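Local coordinates for protein probable mannosyltransferase KTR4 (Saccharomyces cerevisiae, PDB 5A07) that is a probable glycosyltransferase of the GT-A clan that binds guanosine-5'-diphosphate together with a manganese ion, at residues 233-238 and 377-382; 371-376 and 384-389. All coordinates share one frame; numbering follows the deposited sequence.

Contact 1. Residues 233-238 and 377-382. With MN (manganese (II) ion), chain G; GDP (guanosine-5'-diphosphate), chain F.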
ATOM      1  N   PRO B 233      -8.103  -9.634  -6.136  1.00 17.58           N
ATOM      2  CA  PRO B 233      -8.283 -10.577  -7.235  1.00 19.53           C
ATOM      3  C   PRO B 233      -7.278 -10.365  -8.368  1.00 18.54           C
ATOM      4  O   PRO B 233      -6.845  -9.240  -8.611  1.00 18.61           O
ATOM      5  CB  PRO B 233      -9.697 -10.262  -7.750  1.00 20.95           C
ATOM      6  CG  PRO B 233     -10.365  -9.634  -6.610  1.00 21.80           C
ATOM      7  CD  PRO B 233      -9.293  -8.829  -5.935  1.00 20.00           C
ATOM      8  N   ASN B 234      -6.975 -11.447  -9.079  1.00 17.44           N
ATOM      9  CA  ASN B 234      -6.216 -11.335 -10.332  1.00 18.09           C
ATOM     10  C   ASN B 234      -4.744 -10.838 -10.178  1.00 19.65           C
ATOM     11  O   ASN B 234      -4.253 -10.126 -11.014  1.00 21.24           O
ATOM     12  CB  ASN B 234      -6.951 -10.418 -11.311  1.00 20.64           C
ATOM     13  CG  ASN B 234      -6.557 -10.700 -12.743  1.00 27.40           C
ATOM     14  OD1 ASN B 234      -6.066 -11.784 -13.063  1.00 28.10           O
ATOM     15  ND2 ASN B 234      -6.712  -9.705 -13.606  1.00 29.88           N
ATOM     16  N   VAL B 235      -4.076 -11.252  -9.114  1.00 16.98           N
ATOM     17  CA  VAL B 235      -2.677 -10.905  -8.936  1.00 17.86           C
ATOM     18  C   VAL B 235      -1.876 -12.145  -9.029  1.00 16.74           C
ATOM     19  O   VAL B 235      -2.406 -13.281  -8.988  1.00 18.22           O
ATOM     20  CB  VAL B 235      -2.428 -10.167  -7.595  1.00 15.36           C
ATOM     21  CG1 VAL B 235      -3.307  -8.980  -7.518  1.00 16.72           C
ATOM     22  CG2 VAL B 235      -2.677 -11.073  -6.387  1.00 14.83           C
ATOM     23  N   ASN B 236      -0.577 -11.949  -9.124  1.00 16.64           N
ATOM     24  CA  ASN B 236       0.374 -13.033  -9.310  1.00 18.58           C
ATOM     25  C   ASN B 236       1.503 -12.943  -8.335  1.00 16.82           C
ATOM     26  O   ASN B 236       1.934 -11.834  -8.003  1.00 15.49           O
ATOM     27  CB  ASN B 236       0.967 -12.971 -10.743  1.00 20.13           C
ATOM     28  CG  ASN B 236      -0.119 -13.104 -11.812  1.00 23.82           C
ATOM     29  OD1 ASN B 236      -0.628 -14.193 -12.052  1.00 25.38           O
ATOM     30  ND2 ASN B 236      -0.569 -11.992 -12.316  1.00 21.75           N
ATOM     31  N   PHE B 237       1.946 -14.096  -7.856  1.00 15.51           N
ATOM     32  CA  PHE B 237       3.135 -14.208  -7.062  1.00 15.42           C
ATOM     33  C   PHE B 237       4.106 -15.070  -7.798  1.00 18.12           C
ATOM     34  O   PHE B 237       3.747 -16.152  -8.328  1.00 16.83           O
ATOM     35  CB  PHE B 237       2.845 -14.815  -5.714  1.00 16.45           C
ATOM     36  CG  PHE B 237       1.981 -13.936  -4.824  1.00 17.03           C
ATOM     37  CD1 PHE B 237       2.532 -12.908  -4.076  1.00 18.44           C
ATOM     38  CD2 PHE B 237       0.620 -14.072  -4.834  1.00 16.14           C
ATOM     39  CE1 PHE B 237       1.727 -12.049  -3.345  1.00 18.88           C
ATOM     40  CE2 PHE B 237      -0.174 -13.248  -4.099  1.00 18.20           C
ATOM     41  CZ  PHE B 237       0.374 -12.202  -3.388  1.00 17.41           C
ATOM     42  N   TYR B 238       5.373 -14.715  -7.756  1.00 17.02           N
ATOM     43  CA  TYR B 238       6.381 -15.420  -8.585  1.00 19.47           C
ATOM     44  C   TYR B 238       7.459 -16.129  -7.828  1.00 21.67           C
ATOM     45  O   TYR B 238       8.129 -16.972  -8.464  1.00 19.52           O
ATOM     46  CB  TYR B 238       7.079 -14.454  -9.576  1.00 17.66           C
ATOM     47  CG  TYR B 238       6.126 -13.769 -10.504  1.00 18.56           C
ATOM     48  CD1 TYR B 238       5.414 -14.503 -11.505  1.00 20.11           C
ATOM     49  CD2 TYR B 238       5.899 -12.418 -10.439  1.00 17.73           C
ATOM     50  CE1 TYR B 238       4.459 -13.882 -12.340  1.00 18.54           C
ATOM     51  CE2 TYR B 238       4.981 -11.809 -11.291  1.00 18.63           C
ATOM     52  CZ  TYR B 238       4.291 -12.561 -12.252  1.00 20.16           C
ATOM     53  OH  TYR B 238       3.391 -11.912 -13.028  1.00 19.11           O
ATOM     54  N   ILE B 377       9.459 -10.436  -2.603  1.00 14.65           N
ATOM     55  CA  ILE B 377       8.092 -10.877  -2.943  1.00 14.98           C
ATOM     56  C   ILE B 377       7.833 -10.479  -4.389  1.00 14.46           C
ATOM     57  O   ILE B 377       7.446  -9.354  -4.699  1.00 16.05           O
ATOM     58  CB  ILE B 377       7.015 -10.412  -1.954  1.00 14.87           C
ATOM     59  CG1 ILE B 377       7.353 -10.954  -0.582  1.00 15.77           C
ATOM     60  CG2 ILE B 377       5.671 -10.915  -2.499  1.00 15.23           C
ATOM     61  CD1 ILE B 377       6.340 -10.589   0.479  1.00 19.04           C
ATOM     62  N   GLY B 378       8.115 -11.412  -5.302  1.00 14.76           N
ATOM     63  CA  GLY B 378       7.847 -11.206  -6.696  1.00 14.29           C
ATOM     64  C   GLY B 378       6.295 -11.118  -6.883  1.00 14.02           C
ATOM     65  O   GLY B 378       5.570 -12.002  -6.403  1.00 17.01           O
ATOM     66  N   TYR B 379       5.809 -10.076  -7.506  1.00 13.80           N
ATOM     67  CA  TYR B 379       4.378  -9.776  -7.451  1.00 13.74           C
ATOM     68  C   TYR B 379       3.922  -8.956  -8.622  1.00 14.17           C
ATOM     69  O   TYR B 379       4.655  -8.024  -9.116  1.00 15.33           O
ATOM     70  CB  TYR B 379       4.070  -8.907  -6.227  1.00 12.84           C
ATOM     71  CG  TYR B 379       2.640  -8.425  -6.168  1.00 12.86           C
ATOM     72  CD1 TYR B 379       1.683  -9.222  -5.587  1.00 13.63           C
ATOM     73  CD2 TYR B 379       2.307  -7.117  -6.482  1.00 12.50           C
ATOM     74  CE1 TYR B 379       0.364  -8.763  -5.429  1.00 15.43           C
ATOM     75  CE2 TYR B 379       1.024  -6.626  -6.367  1.00 14.09           C
ATOM     76  CZ  TYR B 379       0.021  -7.498  -5.852  1.00 15.39           C
ATOM     77  OH  TYR B 379      -1.259  -7.055  -5.638  1.00 15.10           O
ATOM     78  N   HIS B 380       2.734  -9.262  -9.135  1.00 13.25           N
ATOM     79  CA  HIS B 380       2.130  -8.434 -10.217  1.00 14.60           C
ATOM     80  C   HIS B 380       0.690  -8.168  -9.984  1.00 14.87           C
ATOM     81  O   HIS B 380      -0.051  -9.088  -9.626  1.00 16.56           O
ATOM     82  CB  HIS B 380       2.343  -9.135 -11.543  1.00 16.44           C
ATOM     83  CG  HIS B 380       1.474  -8.660 -12.660  1.00 18.14           C
ATOM     84  ND1 HIS B 380       0.368  -9.362 -13.087  1.00 24.43           N
ATOM     85  CD2 HIS B 380       1.563  -7.584 -13.465  1.00 20.26           C
ATOM     86  CE1 HIS B 380      -0.169  -8.750 -14.143  1.00 21.76           C
ATOM     87  NE2 HIS B 380       0.539  -7.660 -14.383  1.00 22.58           N
ATOM     88  N   HIS B 381       0.291  -6.921 -10.242  1.00 15.56           N
ATOM     89  CA  HIS B 381      -1.087  -6.518 -10.385  1.00 17.07           C
ATOM     90  C   HIS B 381      -1.028  -5.592 -11.565  1.00 18.34           C
ATOM     91  O   HIS B 381      -0.209  -4.639 -11.620  1.00 16.09           O
ATOM     92  CB  HIS B 381      -1.554  -5.759  -9.141  1.00 17.98           C
ATOM     93  CG  HIS B 381      -2.963  -5.206  -9.191  1.00 18.77           C
ATOM     94  ND1 HIS B 381      -3.387  -4.264 -10.089  1.00 19.12           N
ATOM     95  CD2 HIS B 381      -4.046  -5.488  -8.425  1.00 20.27           C
ATOM     96  CE1 HIS B 381      -4.647  -3.941  -9.840  1.00 20.73           C
ATOM     97  NE2 HIS B 381      -5.059  -4.682  -8.840  1.00 21.42           N
ATOM     98  N   THR B 382      -1.888  -5.795 -12.526  1.00 17.47           N
ATOM     99  CA  THR B 382      -1.789  -4.959 -13.741  1.00 20.44           C
ATOM    100  C   THR B 382      -1.735  -3.444 -13.431  1.00 19.05           C
ATOM    101  O   THR B 382      -2.473  -3.004 -12.605  1.00 17.23           O
ATOM    102  CB  THR B 382      -2.990  -5.222 -14.770  1.00 22.73           C
ATOM    103  OG1 THR B 382      -2.755  -4.368 -15.906  1.00 21.52           O
ATOM    104  CG2 THR B 382      -4.358  -4.856 -14.219  1.00 26.11           C
TER
HETATM  105 MN    MN G 501      -7.321  -4.426  -8.022  1.00 23.60          MN
HETATM  106  PB  GDP F 500      -8.187  -1.152  -8.351  1.00 27.33           P
HETATM  107  O1B GDP F 500      -8.446  -1.082  -9.809  1.00 30.18           O
HETATM  108  O2B GDP F 500      -8.015   0.053  -7.625  1.00 28.25           O
HETATM  109  O3B GDP F 500      -7.247  -2.244  -8.006  1.00 25.14           O
HETATM  110  O3A GDP F 500      -9.674  -1.524  -7.818  1.00 30.82           O
HETATM  111  PA  GDP F 500     -10.391  -2.913  -7.548  1.00 25.03           P
HETATM  112  O1A GDP F 500     -11.680  -3.049  -8.234  1.00 24.59           O
HETATM  113  O2A GDP F 500      -9.539  -4.112  -7.629  1.00 20.30           O
HETATM  114  O5' GDP F 500     -10.784  -2.716  -6.032  1.00 20.94           O
HETATM  115  C5' GDP F 500      -9.962  -2.856  -4.866  1.00 23.38           C
HETATM  116  C4' GDP F 500     -10.370  -4.022  -3.981  1.00 23.06           C
HETATM  117  O4' GDP F 500     -11.683  -3.740  -3.479  1.00 22.81           O
HETATM  118  C3' GDP F 500     -10.433  -5.367  -4.684  1.00 20.10           C
HETATM  119  O3' GDP F 500     -10.135  -6.406  -3.719  1.00 19.28           O
HETATM  120  C2' GDP F 500     -11.895  -5.428  -5.156  1.00 21.51           C
HETATM  121  O2' GDP F 500     -12.369  -6.764  -5.255  1.00 18.73           O
HETATM  122  C1' GDP F 500     -12.567  -4.741  -4.020  1.00 21.88           C
HETATM  123  N9  GDP F 500     -13.795  -4.002  -4.399  1.00 24.90           N
HETATM  124  C8  GDP F 500     -13.929  -2.938  -5.233  1.00 25.97           C
HETATM  125  N7  GDP F 500     -15.261  -2.525  -5.239  1.00 25.71           N
HETATM  126  C5  GDP F 500     -15.935  -3.345  -4.376  1.00 23.84           C
HETATM  127  C6  GDP F 500     -17.337  -3.435  -3.924  1.00 23.27           C
HETATM  128  O6  GDP F 500     -18.111  -2.564  -4.436  1.00 25.31           O
HETATM  129  N1  GDP F 500     -17.653  -4.409  -3.060  1.00 23.38           N
HETATM  130  C2  GDP F 500     -16.725  -5.332  -2.603  1.00 21.74           C
HETATM  131  N2  GDP F 500     -17.110  -6.277  -1.752  1.00 21.88           N
HETATM  132  N3  GDP F 500     -15.415  -5.293  -2.996  1.00 18.74           N
HETATM  133  C4  GDP F 500     -14.987  -4.308  -3.808  1.00 21.22           C
HETATM  134  O   HOH W   1      -7.780  -6.751  -8.350  1.00 17.31           O
HETATM  135  O   HOH W   2      -4.065  -7.777 -12.230  1.00 22.73           O
HETATM  136  O   HOH W   3      -7.893  -4.309 -10.320  1.00 23.26           O
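N236 and H380 face each other as an antiparallel hydrogen-bonded pair: N236 N to H380 O spans 3.0 Å and H380 N to N236 O 2.9 Å. Y238 N adds a third backbone bond, 3.0 Å to G378 O. Packing is close on the inner face, made by F237 and Y379. F237 CE1 lies 3.6 Å from Y379 CD1, at the edge of the tyrosine ring, the ring planes 57° apart, while V235 CB and CG1 reach the far end of the same ring; Y379 OH bonds N320. On the other, partly exposed face N236 ND2 comes 2.9 Å from H380 ND1, within 7° of the imidazole plane but with a bent N-H...N angle of 137°. Y238 OH adds a 3.3 Å contact to H380 CB. The segments part only toward N234 and T382, where water 2 bridges N234 O and T382 N. H381, the last residue of strand 379-381, binds manganese through NE2 at 2.4 Å, so the paired strand ends at the metal site; E232, two GDP oxygens and two waters complete it. With the amide placed this way, OD1 weakly bonded to Q125, H380 ND1 acts as acceptor, consistent with a neutral H380.

Contact 2. Residues 371-376 and 384-389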
ATOM      1  N   ILE B 371       9.115   0.820   7.832  1.00 15.98           N
ATOM      2  CA  ILE B 371       8.329   0.534   6.621  1.00 15.64           C
ATOM      3  C   ILE B 371       9.270  -0.273   5.693  1.00 16.06           C
ATOM      4  O   ILE B 371      10.389   0.206   5.337  1.00 19.18           O
ATOM      5  CB  ILE B 371       7.840   1.818   5.955  1.00 16.36           C
ATOM      6  CG1 ILE B 371       6.922   2.608   6.920  1.00 16.25           C
ATOM      7  CG2 ILE B 371       7.175   1.477   4.649  1.00 16.94           C
ATOM      8  CD1 ILE B 371       6.555   3.943   6.399  1.00 15.71           C
ATOM      9  N   HIS B 372       8.922  -1.524   5.445  1.00 15.27           N
ATOM     10  CA  HIS B 372       9.797  -2.496   4.826  1.00 14.94           C
ATOM     11  C   HIS B 372       9.409  -2.664   3.355  1.00 15.59           C
ATOM     12  O   HIS B 372       8.243  -3.033   3.068  1.00 16.13           O
ATOM     13  CB  HIS B 372       9.714  -3.825   5.533  1.00 16.55           C
ATOM     14  CG  HIS B 372      10.589  -4.888   4.974  1.00 16.52           C
ATOM     15  ND1 HIS B 372      11.954  -4.911   5.181  1.00 18.84           N
ATOM     16  CD2 HIS B 372      10.315  -5.961   4.201  1.00 16.61           C
ATOM     17  CE1 HIS B 372      12.486  -5.937   4.542  1.00 18.78           C
ATOM     18  NE2 HIS B 372      11.510  -6.610   3.952  1.00 17.88           N
ATOM     19  N   TRP B 373      10.408  -2.626   2.473  1.00 15.44           N
ATOM     20  CA  TRP B 373      10.243  -2.981   1.060  1.00 15.24           C
ATOM     21  C   TRP B 373      10.571  -4.465   0.840  1.00 15.58           C
ATOM     22  O   TRP B 373      11.734  -4.893   0.953  1.00 15.66           O
ATOM     23  CB  TRP B 373      11.135  -2.108   0.163  1.00 15.30           C
ATOM     24  CG  TRP B 373      11.036  -2.399  -1.293  1.00 15.72           C
ATOM     25  CD1 TRP B 373       9.948  -2.820  -1.944  1.00 16.27           C
ATOM     26  CD2 TRP B 373      12.016  -2.181  -2.272  1.00 15.38           C
ATOM     27  NE1 TRP B 373      10.194  -2.976  -3.274  1.00 16.13           N
ATOM     28  CE2 TRP B 373      11.479  -2.601  -3.502  1.00 16.75           C
ATOM     29  CE3 TRP B 373      13.332  -1.698  -2.242  1.00 15.16           C
ATOM     30  CZ2 TRP B 373      12.176  -2.511  -4.686  1.00 15.93           C
ATOM     31  CZ3 TRP B 373      14.024  -1.628  -3.396  1.00 17.37           C
ATOM     32  CH2 TRP B 373      13.446  -2.018  -4.618  1.00 20.30           C
ATOM     33  N   PHE B 374       9.529  -5.256   0.526  1.00 14.59           N
ATOM     34  CA  PHE B 374       9.656  -6.698   0.383  1.00 14.51           C
ATOM     35  C   PHE B 374      10.189  -7.002  -1.006  1.00 15.31           C
ATOM     36  O   PHE B 374       9.459  -7.464  -1.910  1.00 15.99           O
ATOM     37  CB  PHE B 374       8.302  -7.408   0.612  1.00 14.31           C
ATOM     38  CG  PHE B 374       8.055  -7.755   2.041  1.00 14.26           C
ATOM     39  CD1 PHE B 374       8.785  -8.750   2.650  1.00 13.98           C
ATOM     40  CD2 PHE B 374       7.095  -7.048   2.797  1.00 15.35           C
ATOM     41  CE1 PHE B 374       8.577  -9.045   4.008  1.00 17.59           C
ATOM     42  CE2 PHE B 374       6.901  -7.362   4.119  1.00 15.57           C
ATOM     43  CZ  PHE B 374       7.641  -8.355   4.740  1.00 17.43           C
ATOM     44  N   ARG B 375      11.483  -6.763  -1.185  1.00 15.14           N
ATOM     45  CA  ARG B 375      12.119  -6.941  -2.486  1.00 15.95           C
ATOM     46  C   ARG B 375      11.934  -8.370  -2.996  1.00 15.82           C
ATOM     47  O   ARG B 375      11.831  -8.592  -4.217  1.00 16.21           O
ATOM     48  CB  ARG B 375      13.623  -6.580  -2.416  1.00 14.60           C
ATOM     49  CG  ARG B 375      13.859  -5.080  -2.223  1.00 15.13           C
ATOM     50  CD  ARG B 375      15.324  -4.817  -1.919  1.00 15.08           C
ATOM     51  NE  ARG B 375      16.195  -5.029  -3.101  1.00 15.25           N
ATOM     52  CZ  ARG B 375      17.521  -4.940  -3.074  1.00 16.80           C
ATOM     53  NH1 ARG B 375      18.166  -4.589  -1.932  1.00 16.76           N
ATOM     54  NH2 ARG B 375      18.217  -5.190  -4.162  1.00 16.12           N
ATOM     55  N   ASP B 376      11.914  -9.316  -2.084  1.00 15.17           N
ATOM     56  CA  ASP B 376      11.893 -10.719  -2.423  1.00 15.76           C
ATOM     57  C   ASP B 376      10.518 -11.218  -2.857  1.00 14.95           C
ATOM     58  O   ASP B 376      10.443 -12.366  -3.376  1.00 18.12           O
ATOM     59  CB  ASP B 376      12.441 -11.624  -1.266  1.00 16.72           C
ATOM     60  CG  ASP B 376      11.749 -11.361   0.108  1.00 18.08           C
ATOM     61  OD1 ASP B 376      11.179 -10.227   0.378  1.00 15.91           O
ATOM     62  OD2 ASP B 376      11.796 -12.260   0.986  1.00 19.84           O
ATOM     63  N   TYR B 384       1.811  -3.372 -13.298  1.00 15.83           N
ATOM     64  CA  TYR B 384       3.176  -3.267 -12.744  1.00 15.51           C
ATOM     65  C   TYR B 384       3.599  -4.524 -12.055  1.00 16.60           C
ATOM     66  O   TYR B 384       2.784  -5.262 -11.453  1.00 14.12           O
ATOM     67  CB  TYR B 384       3.228  -2.080 -11.783  1.00 14.23           C
ATOM     68  CG  TYR B 384       2.886  -0.714 -12.381  1.00 15.59           C
ATOM     69  CD1 TYR B 384       3.637  -0.169 -13.382  1.00 18.04           C
ATOM     70  CD2 TYR B 384       1.802   0.004 -11.935  1.00 16.80           C
ATOM     71  CE1 TYR B 384       3.282   1.017 -13.953  1.00 19.42           C
ATOM     72  CE2 TYR B 384       1.460   1.242 -12.441  1.00 17.66           C
ATOM     73  CZ  TYR B 384       2.222   1.744 -13.441  1.00 18.18           C
ATOM     74  OH  TYR B 384       1.919   2.911 -14.006  1.00 20.47           O
ATOM     75  N   THR B 385       4.910  -4.742 -12.074  1.00 15.89           N
ATOM     76  CA  THR B 385       5.494  -5.947 -11.522  1.00 16.03           C
ATOM     77  C   THR B 385       6.753  -5.626 -10.724  1.00 15.82           C
ATOM     78  O   THR B 385       7.591  -4.845 -11.183  1.00 16.45           O
ATOM     79  CB  THR B 385       5.903  -6.913 -12.645  1.00 16.88           C
ATOM     80  OG1 THR B 385       4.735  -7.304 -13.385  1.00 16.21           O
ATOM     81  CG2 THR B 385       6.472  -8.149 -12.120  1.00 19.62           C
ATOM     82  N   ASN B 386       6.872  -6.231  -9.526  1.00 15.34           N
ATOM     83  CA  ASN B 386       8.121  -6.318  -8.806  1.00 15.17           C
ATOM     84  C   ASN B 386       8.686  -7.717  -9.082  1.00 15.46           C
ATOM     85  O   ASN B 386       8.122  -8.710  -8.603  1.00 16.06           O
ATOM     86  CB  ASN B 386       7.878  -6.153  -7.296  1.00 14.52           C
ATOM     87  CG  ASN B 386       9.148  -6.309  -6.501  1.00 15.89           C
ATOM     88  OD1 ASN B 386      10.156  -5.585  -6.741  1.00 15.33           O
ATOM     89  ND2 ASN B 386       9.124  -7.222  -5.533  1.00 18.14           N
ATOM     90  N   CYS B 387       9.790  -7.795  -9.816  1.00 16.07           N
ATOM     91  CA  CYS B 387      10.362  -9.073 -10.239  1.00 16.31           C
ATOM     92  C   CYS B 387      11.857  -9.101  -9.899  1.00 17.74           C
ATOM     93  O   CYS B 387      12.651  -8.509 -10.646  1.00 16.27           O
ATOM     94  CB  CYS B 387      10.161  -9.277 -11.735  1.00 15.94           C
ATOM     95  SG  CYS B 387      10.690 -10.966 -12.208  1.00 20.44           S
ATOM     96  N   PRO B 388      12.238  -9.702  -8.747  1.00 16.07           N
ATOM     97  CA  PRO B 388      13.637  -9.600  -8.332  1.00 16.43           C
ATOM     98  C   PRO B 388      14.535 -10.590  -9.079  1.00 19.95           C
ATOM     99  O   PRO B 388      14.016 -11.447  -9.842  1.00 17.44           O
ATOM    100  CB  PRO B 388      13.586  -9.978  -6.843  1.00 15.61           C
ATOM    101  CG  PRO B 388      12.400 -10.922  -6.754  1.00 17.17           C
ATOM    102  CD  PRO B 388      11.406 -10.397  -7.720  1.00 16.99           C
ATOM    103  N   THR B 389      15.834 -10.525  -8.780  1.00 17.31           N
ATOM    104  CA  THR B 389      16.815 -11.370  -9.378  1.00 19.28           C
ATOM    105  C   THR B 389      17.338 -12.370  -8.340  1.00 20.27           C
ATOM    106  O   THR B 389      17.593 -11.994  -7.182  1.00 19.19           O
ATOM    107  CB  THR B 389      17.973 -10.503  -9.891  1.00 21.21           C
ATOM    108  OG1 THR B 389      17.530  -9.680 -10.970  1.00 19.34           O
ATOM    109  CG2 THR B 389      19.154 -11.383 -10.364  1.00 22.64           C
TER
HETATM  110  O   HOH W   4      12.640  -6.549  -5.820  1.00 17.29           O
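W373 and N386 make the first approach between 371-376 and 384-389, with W373 CZ2 at 4.2 Å from N386 OD1. The indole belongs mainly to its own strand's surroundings: it stacks on F258, and NE1 donates to V259 O. At F374, the centre of an inverse gamma turn closed by a weak bond from R375 N to W373 O, the backbone leaves the strand. R375 contributes its carbonyl, which is where the two segments really meet. N386 ND2 gives R375 O a weak bond of 3.3 Å at an N-H...O angle of 153°, and water 4 donates both to R375 O, at 2.7 Å, and to N386 OD1, at 2.8 Å. N386 CG is anti to the backbone N (chi1 177°), on a CB directed at the facing segment. P388 flanks the same carbonyl with its ring, CB standing 3.4 Å from R375 O, whereas the guanidinium turns away to Q82 and F79 O. At D376 the carboxylate likewise leaves the interface, OD2 bonding Y243. The contact thus joins the end of strand 371-373, paired with 256-262 in the mixed sheet, to the end of strand 384-386, next to the C387-C401 disulfide. Chemically, one buried carboxamide spans the junction: its NH2 reaches R375 O by a weak bond while holding I377 O, and its oxygen reaches R375 O through a water.

Both contacts are largely buried, but contact 1 also has a partly exposed face, beside N236 and H380, and reaches the metal site. It pairs strands 236-237 and 379-381 directly, through backbone bonds and close ring packing. Contact 2 buries far less surface, 172 Å² against 470 Å², and joins a turn to strand 384-386 and its continuation through a side-chain amide, a proline and a water. The two share the three-stranded antiparallel sheet, in which 379-381 is the middle strand: Y379 O accepts from N386 N, and the N386 side chain also ties the two contacts together. Strand 371-373 instead belongs to the large mixed sheet, so 371-376 leads from one sheet into the other.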